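Local coordinates for protein tartrate dehydrogenase/decarboxylase (Pseudomonas putida, PDB 3FLK) that oxidises tartrate with NAD+ to oxaloglycolate, and also converts meso-tartrate to D-glycerate and D-malate to pyruvate, using a bound magnesium or manganese ion, at residues F149-T152 / E153-V157; L178-R182 / E183-V187; P201-D204 / K205-A209. The protein carries 1 engineered substitution. All coordinates share one frame; numbering follows the deposited sequence.

Contact 1: residues F149-T152 / E153-V157; sequences FENT and ENEIV
E155 reaches back across the hairpin loop that links strands 145-148 and 156-164, and its carboxylate closes on the backbone of E150 and N151. From the base outward, E155 CB sits 3.2 Å from T152 O and beside F149 O, while CG passes near F149 O and E150 CA. With CG anti to the backbone N (chi1 -169°) and the chain extended beyond it, E155 OE2 arrives 2.9 Å from N151 N. That bond is nearly straight (175° at the hydrogen), although the N-H meets OE2 from well above the carboxylate plane. OE1 forms a salt bridge with R165 and a hydrogen bond with Y202 OH, both of the second subunit. The type II turn F149-T152 and the type I turn T152-E155 share T152: T152 OG1 donates to F149 O at 2.7 Å and accepts from N154 N at 3.3 Å, and E155 N donates to T152 O at 3.1 Å. A water joins T152 OG1 to N154 ND2, while N154 OD1 bonds R166 of the second subunit. Where the strand begins, I156 CD1 touches the edge of the F149 ring, 3.7 Å from CE2. The chemistry implies a carboxylate with divided duties, one oxygen holding the turn and the other the dimer interface; the arginine would probably favour its ionised form, whereas E150 OE2, 5.1 Å from E155 OE2, would weakly oppose it.

Contact 2: residues L178-R182 / E183-V187; sequences LAEKR and ERKHV. With SO4 (sulfate ion), chain M.
K185 lies across the last turn of helix 165-181 with its ammonium group turned back onto two backbone carbonyls. K185 NZ donates to E180 O at 2.8 Å and to R182 O at 3.1 Å, in each case tilted somewhat out of the carbonyl plane. The aliphatic chain runs nearly extended until its final torsion, where a bend (chi4 -54°) brings NZ within bonding distance of both oxygens; on the way CG passes close to R182 O. At the root of the chain, K185 CA makes a C-H...O contact with A179 O at 3.2 Å. A positive group here would probably be stabilised by the carbonyls of the last helical turn and of the loop just after it. E180 OE2 stays beyond salt-bridge range of NZ and bonds instead to H216. On the inner side A179 CB points at the following strand and meets V187 CG2 at 3.5 Å, a tight methyl-methyl contact.

R182 is oriented quite differently. Its chain bends at chi3 (73°), leaving the guanidinium with one face turned to a sulfate ion, probably from the crystallisation liquor, whose O1 stands 3.5 Å above the centre of the plane. The anion therefore faces the charge broadside, while NE forms a salt bridge with D239. The backbone holds the sulfate too: E183 N donates to sulfate O4 at 2.8 Å.

The whole makes a compact helix-to-strand connection. A179 and V187 pack on V217, A179 also on V240, and L178 and R182 rest on V131 of strand 129-135, while strand 186-191 takes its place between strands 240-243 and 218-223, where backbone hydrogen bonds join H186 to V240 and V187 to S218 and D220.

Contact 3: residues P201-D204 / K205-A209; sequences PYWD and KRTEA
The Y202 ring carries R206 on one face: R206 CG stands 3.9 Å from the Y202 ring centroid and 22° off the normal, a CH-pi contact, and is displaced toward the hydroxyl end, where CZ is its nearest ring atom. The two side chains run the same way, with ring and guanidinium planes 24° apart; CG is the atom over the ring, and bends at chi2 and chi3 carry the guanidinium on past the hydroxyl end. On one face of the guanidinium lies A209 CB. The W203 indole has T207 OG1 above one face, near the CD1-NE1 side, and D204 OD1 in plane at its edge, while NE1 itself is bonded to S189.

T207 OG1, beside its own backbone N (chi1 -52°), donates to W203 O at 2.6 Å; T207 N donates to the same oxygen at 2.9 Å. One carbonyl thus takes both the regular helical bond and a hydroxyl standing above its plane. A water donates to D204 OD1 and, weakly, to T207 OG1.

Helix 199-211 joins strands 186-191 and 218-223 in a beta-alpha-beta unit and packs on helix 165-181, W203 on I171 and T207 on L172. Y202 OH is hydrogen-bonded to E155 OE1 of the second subunit, and R206 NH2 makes a salt bridge to D169. A phenylalanine in place of Y202 would probably leave that neighbouring carboxylate without its hydroxyl partner. D204 is held by T191, S193 and K221; the helix thus matches buried polar groups inward while its tyrosine bonds outward across the dimer.

Contacts 2 and 3 are close neighbours, their centres about 19 Å and nearest atoms about 6 Å apart: strand 186-191, which opens in contact 2, leads to helix 199-211 of contact 3. Contact 1 stands far off in the same chain, its centre about 36 Å from that of contact 3 and about 49 Å from that of contact 2. The dimer nevertheless brings contact 1 of one subunit to contact 3 of the other, through E155 and Y202. Contact 3 lies near the cofactor: the D204 side chain is about 10 Å from bound NADH and about 12 Å from that of D225, a metal ligand by similarity, and the P201 side chain is about 13 Å from bound oxalate.

Contact 1: residues F149-T152 / E153-V157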
loop_
_atom_site.group_PDB
_atom_site.type_symbol
_atom_site.label_atom_id
_atom_site.label_comp_id
_atom_site.label_asym_id
_atom_site.label_seq_id
_atom_site.Cartn_x
_atom_site.Cartn_y
_atom_site.Cartn_z
ATOM N N PHE A 149 -7.610 -26.613 13.439
ATOM C CA PHE A 149 -7.728 -26.540 14.902
ATOM C C PHE A 149 -8.574 -25.345 15.348
ATOM O O PHE A 149 -8.254 -24.675 16.335
ATOM C CB PHE A 149 -6.343 -26.505 15.569
ATOM C CG PHE A 149 -5.349 -27.467 14.971
ATOM C CD1 PHE A 149 -5.554 -28.845 15.049
ATOM C CD2 PHE A 149 -4.203 -26.995 14.337
ATOM C CE1 PHE A 149 -4.633 -29.739 14.495
ATOM C CE2 PHE A 149 -3.274 -27.881 13.782
ATOM C CZ PHE A 149 -3.491 -29.256 13.864
ATOM N N GLU A 150 -9.657 -25.097 14.612
ATOM C CA GLU A 150 -10.533 -23.948 14.843
ATOM C C GLU A 150 -11.024 -23.882 16.288
ATOM O O GLU A 150 -11.325 -24.913 16.898
ATOM C CB GLU A 150 -11.722 -23.981 13.878
ATOM C CG GLU A 150 -12.540 -22.690 13.830
ATOM C CD GLU A 150 -13.637 -22.710 12.774
ATOM O OE1 GLU A 150 -13.845 -23.760 12.124
ATOM O OE2 GLU A 150 -14.300 -21.665 12.595
ATOM N N ASN A 151 -11.077 -22.661 16.819
ATOM C CA ASN A 151 -11.574 -22.383 18.175
ATOM C C ASN A 151 -10.697 -22.925 19.310
ATOM O O ASN A 151 -11.163 -23.078 20.440
ATOM C CB ASN A 151 -13.032 -22.846 18.337
ATOM C CG ASN A 151 -13.981 -22.155 17.368
ATOM O OD1 ASN A 151 -13.868 -20.955 17.112
ATOM N ND2 ASN A 151 -14.926 -22.915 16.830
ATOM N N THR A 152 -9.433 -23.211 19.003
ATOM C CA THR A 152 -8.458 -23.635 20.012
ATOM C C THR A 152 -7.213 -22.748 19.962
ATOM O O THR A 152 -7.021 -21.988 19.014
ATOM C CB THR A 152 -8.027 -25.130 19.853
ATOM O OG1 THR A 152 -7.125 -25.271 18.746
ATOM C CG2 THR A 152 -9.231 -26.051 19.660
ATOM N N GLU A 153 -6.373 -22.858 20.988
ATOM C CA GLU A 153 -5.109 -22.130 21.066
ATOM C C GLU A 153 -4.173 -22.455 19.886
ATOM O O GLU A 153 -3.314 -21.648 19.529
ATOM C CB GLU A 153 -4.424 -22.444 22.405
ATOM C CG GLU A 153 -3.298 -21.494 22.813
ATOM C CD GLU A 153 -2.689 -21.844 24.173
ATOM O OE1 GLU A 153 -2.337 -23.027 24.400
ATOM O OE2 GLU A 153 -2.552 -20.932 25.017
ATOM N N ASN A 154 -4.360 -23.631 19.286
ATOM C CA ASN A 154 -3.513 -24.115 18.192
ATOM C C ASN A 154 -4.021 -23.726 16.801
ATOM O O ASN A 154 -3.461 -24.148 15.790
ATOM C CB ASN A 154 -3.358 -25.640 18.282
ATOM C CG ASN A 154 -2.710 -26.087 19.580
ATOM O OD1 ASN A 154 -1.714 -25.513 20.021
ATOM N ND2 ASN A 154 -3.273 -27.118 20.196
ATOM N N GLU A 155 -5.084 -22.925 16.772
ATOM C CA GLU A 155 -5.731 -22.469 15.543
ATOM C C GLU A 155 -4.739 -21.897 14.522
ATOM O O GLU A 155 -3.942 -21.015 14.844
ATOM C CB GLU A 155 -6.788 -21.423 15.901
ATOM C CG GLU A 155 -7.734 -21.017 14.791
ATOM C CD GLU A 155 -8.868 -20.151 15.317
ATOM O OE1 GLU A 155 -8.587 -19.083 15.903
ATOM O OE2 GLU A 155 -10.041 -20.548 15.164
ATOM N N ILE A 156 -4.800 -22.427 13.301
ATOM C CA ILE A 156 -3.945 -22.001 12.184
ATOM C C ILE A 156 -4.818 -21.661 10.979
ATOM O O ILE A 156 -5.766 -22.384 10.667
ATOM C CB ILE A 156 -2.933 -23.114 11.770
ATOM C CG1 ILE A 156 -2.007 -23.480 12.933
ATOM C CG2 ILE A 156 -2.093 -22.685 10.556
ATOM C CD1 ILE A 156 -1.385 -24.873 12.799
ATOM N N VAL A 157 -4.485 -20.563 10.305
ATOM C CA VAL A 157 -5.182 -20.142 9.093
ATOM C C VAL A 157 -4.188 -20.050 7.932
ATOM O O VAL A 157 -3.151 -19.396 8.045
ATOM C CB VAL A 157 -5.917 -18.794 9.300
ATOM C CG1 VAL A 157 -6.412 -18.221 7.976
ATOM C CG2 VAL A 157 -7.083 -18.974 10.261
HETATM O O HOH W 1 -6.129 -28.201 19.097
#

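Contact 2: residues L178-R182 / E183-V187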
loop_
_atom_site.group_PDB
_atom_site.type_symbol
_atom_site.label_atom_id
_atom_site.label_comp_id
_atom_site.label_asym_id
_atom_site.label_seq_id
_atom_site.Cartn_x
_atom_site.Cartn_y
_atom_site.Cartn_z
ATOM N N LEU A 178 1.132 -1.155 -24.005
ATOM C CA LEU A 178 0.545 0.150 -23.695
ATOM C C LEU A 178 1.616 1.237 -23.614
ATOM O O LEU A 178 1.469 2.304 -24.212
ATOM C CB LEU A 178 -0.264 0.080 -22.390
ATOM C CG LEU A 178 -1.141 1.272 -21.977
ATOM C CD1 LEU A 178 -2.273 1.514 -22.962
ATOM C CD2 LEU A 178 -1.703 1.043 -20.579
ATOM N N ALA A 179 2.695 0.947 -22.887
ATOM C CA ALA A 179 3.830 1.856 -22.762
ATOM C C ALA A 179 4.441 2.211 -24.121
ATOM O O ALA A 179 4.814 3.359 -24.351
ATOM C CB ALA A 179 4.887 1.264 -21.850
ATOM N N GLU A 180 4.529 1.222 -25.007
ATOM C CA GLU A 180 5.061 1.411 -26.360
ATOM C C GLU A 180 4.253 2.452 -27.149
ATOM O O GLU A 180 4.824 3.255 -27.890
ATOM C CB GLU A 180 5.107 0.067 -27.103
ATOM C CG GLU A 180 5.693 0.111 -28.524
ATOM C CD GLU A 180 7.186 0.407 -28.555
ATOM O OE1 GLU A 180 7.925 -0.141 -27.712
ATOM O OE2 GLU A 180 7.623 1.181 -29.438
ATOM N N LYS A 181 2.933 2.437 -26.968
ATOM C CA LYS A 181 2.026 3.371 -27.641
ATOM C C LYS A 181 2.083 4.785 -27.061
ATOM O O LYS A 181 1.697 5.752 -27.726
ATOM C CB LYS A 181 0.583 2.873 -27.556
ATOM C CG LYS A 181 0.263 1.637 -28.367
ATOM C CD LYS A 181 -1.238 1.559 -28.614
ATOM C CE LYS A 181 -1.699 0.150 -28.936
ATOM N NZ LYS A 181 -1.917 -0.655 -27.697
ATOM N N ARG A 182 2.546 4.899 -25.819
ATOM C CA ARG A 182 2.553 6.178 -25.109
ATOM C C ARG A 182 3.821 6.984 -25.381
ATOM O O ARG A 182 4.815 6.440 -25.862
ATOM C CB ARG A 182 2.334 5.960 -23.607
ATOM C CG ARG A 182 0.907 5.532 -23.266
ATOM C CD ARG A 182 0.757 5.086 -21.815
ATOM N NE ARG A 182 0.806 6.202 -20.869
ATOM C CZ ARG A 182 -0.253 6.904 -20.466
ATOM N NH1 ARG A 182 -1.468 6.623 -20.926
ATOM N NH2 ARG A 182 -0.095 7.896 -19.599
ATOM N N GLU A 183 3.770 8.281 -25.079
ATOM C CA GLU A 183 4.871 9.205 -25.366
ATOM C C GLU A 183 6.125 8.949 -24.522
ATOM O O GLU A 183 7.247 9.086 -25.017
ATOM C CB GLU A 183 4.405 10.658 -25.199
ATOM C CG GLU A 183 5.193 11.687 -26.021
ATOM C CD GLU A 183 4.797 11.723 -27.498
ATOM O OE1 GLU A 183 3.613 11.465 -27.819
ATOM O OE2 GLU A 183 5.674 12.022 -28.341
ATOM N N ARG A 184 5.940 8.574 -23.257
ATOM C CA ARG A 184 7.074 8.397 -22.342
ATOM C C ARG A 184 7.752 7.022 -22.432
ATOM O O ARG A 184 8.920 6.882 -22.063
ATOM C CB ARG A 184 6.682 8.738 -20.900
ATOM C CG ARG A 184 6.444 10.226 -20.679
ATOM C CD ARG A 184 5.953 10.519 -19.271
ATOM N NE ARG A 184 7.054 10.605 -18.313
ATOM C CZ ARG A 184 6.903 10.634 -16.990
ATOM N NH1 ARG A 184 5.694 10.579 -16.446
ATOM N NH2 ARG A 184 7.971 10.713 -16.207
ATOM N N LYS A 185 7.016 6.025 -22.925
ATOM C CA LYS A 185 7.515 4.649 -23.085
ATOM C C LYS A 185 8.243 4.154 -21.832
ATOM O O LYS A 185 9.436 3.834 -21.869
ATOM C CB LYS A 185 8.395 4.520 -24.340
ATOM C CG LYS A 185 7.722 5.033 -25.607
ATOM C CD LYS A 185 8.414 4.556 -26.871
ATOM C CE LYS A 185 7.975 5.380 -28.080
ATOM N NZ LYS A 185 6.491 5.430 -28.249
ATOM N N HIS A 186 7.510 4.101 -20.722
ATOM C CA HIS A 186 8.092 3.756 -19.429
ATOM C C HIS A 186 7.149 2.887 -18.595
ATOM O O HIS A 186 5.977 3.227 -18.415
ATOM C CB HIS A 186 8.489 5.036 -18.679
ATOM C CG HIS A 186 8.913 4.811 -17.260
ATOM N ND1 HIS A 186 9.873 3.888 -16.905
ATOM C CD2 HIS A 186 8.521 5.407 -16.109
ATOM C CE1 HIS A 186 10.047 3.917 -15.597
ATOM N NE2 HIS A 186 9.237 4.829 -15.090
ATOM N N VAL A 187 7.673 1.762 -18.105
ATOM C CA VAL A 187 6.917 0.837 -17.255
ATOM C C VAL A 187 7.569 0.726 -15.880
ATOM O O VAL A 187 8.770 0.465 -15.775
ATOM C CB VAL A 187 6.815 -0.587 -17.881
ATOM C CG1 VAL A 187 6.233 -1.593 -16.886
ATOM C CG2 VAL A 187 5.980 -0.572 -19.137
HETATM S S SO4 M . 0.325 9.513 -24.120
HETATM O O1 SO4 M . 1.047 9.167 -22.900
HETATM O O2 SO4 M . -0.862 8.671 -24.238
HETATM O O3 SO4 M . -0.072 10.918 -24.066
HETATM O O4 SO4 M . 1.187 9.303 -25.280
#

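Contact 3: residues P201-D204 / K205-A209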
loop_
_atom_site.group_PDB
_atom_site.type_symbol
_atom_site.label_atom_id
_atom_site.label_comp_id
_atom_site.label_asym_id
_atom_site.label_seq_id
_atom_site.Cartn_x
_atom_site.Cartn_y
_atom_site.Cartn_z
ATOM N N PRO A 201 10.017 -12.811 -6.611
ATOM C CA PRO A 201 11.179 -13.077 -7.471
ATOM C C PRO A 201 10.774 -13.634 -8.836
ATOM O O PRO A 201 11.407 -13.316 -9.839
ATOM C CB PRO A 201 11.966 -14.120 -6.676
ATOM C CG PRO A 201 11.610 -13.833 -5.261
ATOM C CD PRO A 201 10.150 -13.496 -5.312
ATOM N N TYR A 202 9.713 -14.436 -8.864
ATOM C CA TYR A 202 9.184 -14.978 -10.109
ATOM C C TYR A 202 8.573 -13.895 -11.006
ATOM O O TYR A 202 8.823 -13.870 -12.214
ATOM C CB TYR A 202 8.158 -16.078 -9.830
ATOM C CG TYR A 202 7.539 -16.636 -11.087
ATOM C CD1 TYR A 202 8.253 -17.510 -11.908
ATOM C CD2 TYR A 202 6.245 -16.276 -11.466
ATOM C CE1 TYR A 202 7.690 -18.016 -13.071
ATOM C CE2 TYR A 202 5.674 -16.780 -12.627
ATOM C CZ TYR A 202 6.401 -17.648 -13.422
ATOM O OH TYR A 202 5.838 -18.145 -14.571
ATOM N N TRP A 203 7.766 -13.020 -10.408
ATOM C CA TRP A 203 7.191 -11.866 -11.106
ATOM C C TRP A 203 8.302 -11.015 -11.729
ATOM O O TRP A 203 8.210 -10.634 -12.895
ATOM C CB TRP A 203 6.318 -11.052 -10.141
ATOM C CG TRP A 203 5.800 -9.725 -10.662
ATOM C CD1 TRP A 203 6.426 -8.509 -10.577
ATOM C CD2 TRP A 203 4.544 -9.481 -11.304
ATOM N NE1 TRP A 203 5.643 -7.530 -11.137
ATOM C CE2 TRP A 203 4.482 -8.098 -11.593
ATOM C CE3 TRP A 203 3.466 -10.297 -11.674
ATOM C CZ2 TRP A 203 3.386 -7.511 -12.239
ATOM C CZ3 TRP A 203 2.372 -9.710 -12.316
ATOM C CH2 TRP A 203 2.344 -8.329 -12.588
ATOM N N ASP A 204 9.355 -10.750 -10.953
ATOM C CA ASP A 204 10.539 -10.030 -11.438
ATOM C C ASP A 204 11.212 -10.734 -12.621
ATOM O O ASP A 204 11.590 -10.087 -13.600
ATOM C CB ASP A 204 11.558 -9.837 -10.310
ATOM C CG ASP A 204 11.068 -8.896 -9.219
ATOM O OD1 ASP A 204 9.930 -8.389 -9.315
ATOM O OD2 ASP A 204 11.834 -8.663 -8.261
ATOM N N LYS A 205 11.354 -12.055 -12.521
ATOM C CA LYS A 205 11.963 -12.865 -13.578
ATOM C C LYS A 205 11.179 -12.757 -14.889
ATOM O O LYS A 205 11.768 -12.582 -15.960
ATOM C CB LYS A 205 12.068 -14.326 -13.131
ATOM C CG LYS A 205 13.078 -15.154 -13.898
ATOM C CD LYS A 205 13.184 -16.554 -13.308
ATOM C CE LYS A 205 14.277 -17.363 -13.988
ATOM N NZ LYS A 205 14.541 -18.640 -13.259
ATOM N N ARG A 206 9.854 -12.851 -14.799
ATOM C CA ARG A 206 8.998 -12.731 -15.980
ATOM C C ARG A 206 8.974 -11.304 -16.540
ATOM O O ARG A 206 8.845 -11.117 -17.750
ATOM C CB ARG A 206 7.572 -13.218 -15.692
ATOM C CG ARG A 206 7.441 -14.694 -15.271
ATOM C CD ARG A 206 8.236 -15.651 -16.169
ATOM N NE ARG A 206 7.789 -15.627 -17.562
ATOM C CZ ARG A 206 8.494 -16.099 -18.589
ATOM N NH1 ARG A 206 9.696 -16.634 -18.395
ATOM N NH2 ARG A 206 7.998 -16.026 -19.818
ATOM N N THR A 207 9.093 -10.312 -15.659
ATOM C CA THR A 207 9.157 -8.904 -16.066
ATOM C C THR A 207 10.422 -8.647 -16.889
ATOM O O THR A 207 10.355 -8.052 -17.966
ATOM C CB THR A 207 9.095 -7.942 -14.853
ATOM O OG1 THR A 207 7.960 -8.264 -14.041
ATOM C CG2 THR A 207 8.971 -6.496 -15.316
ATOM N N GLU A 208 11.560 -9.123 -16.382
ATOM C CA GLU A 208 12.838 -9.058 -17.097
ATOM C C GLU A 208 12.745 -9.724 -18.467
ATOM O O GLU A 208 13.230 -9.181 -19.459
ATOM C CB GLU A 208 13.950 -9.717 -16.280
ATOM C CG GLU A 208 14.395 -8.923 -15.065
ATOM C CD GLU A 208 15.229 -9.748 -14.094
ATOM O OE1 GLU A 208 16.139 -10.479 -14.549
ATOM O OE2 GLU A 208 14.974 -9.657 -12.871
ATOM N N ALA A 209 12.109 -10.893 -18.508
ATOM C CA ALA A 209 11.906 -11.642 -19.748
ATOM C C ALA A 209 11.049 -10.876 -20.758
ATOM O O ALA A 209 11.332 -10.891 -21.958
ATOM C CB ALA A 209 11.295 -13.003 -19.453
HETATM O O HOH W 2 9.269 -6.786 -11.430
#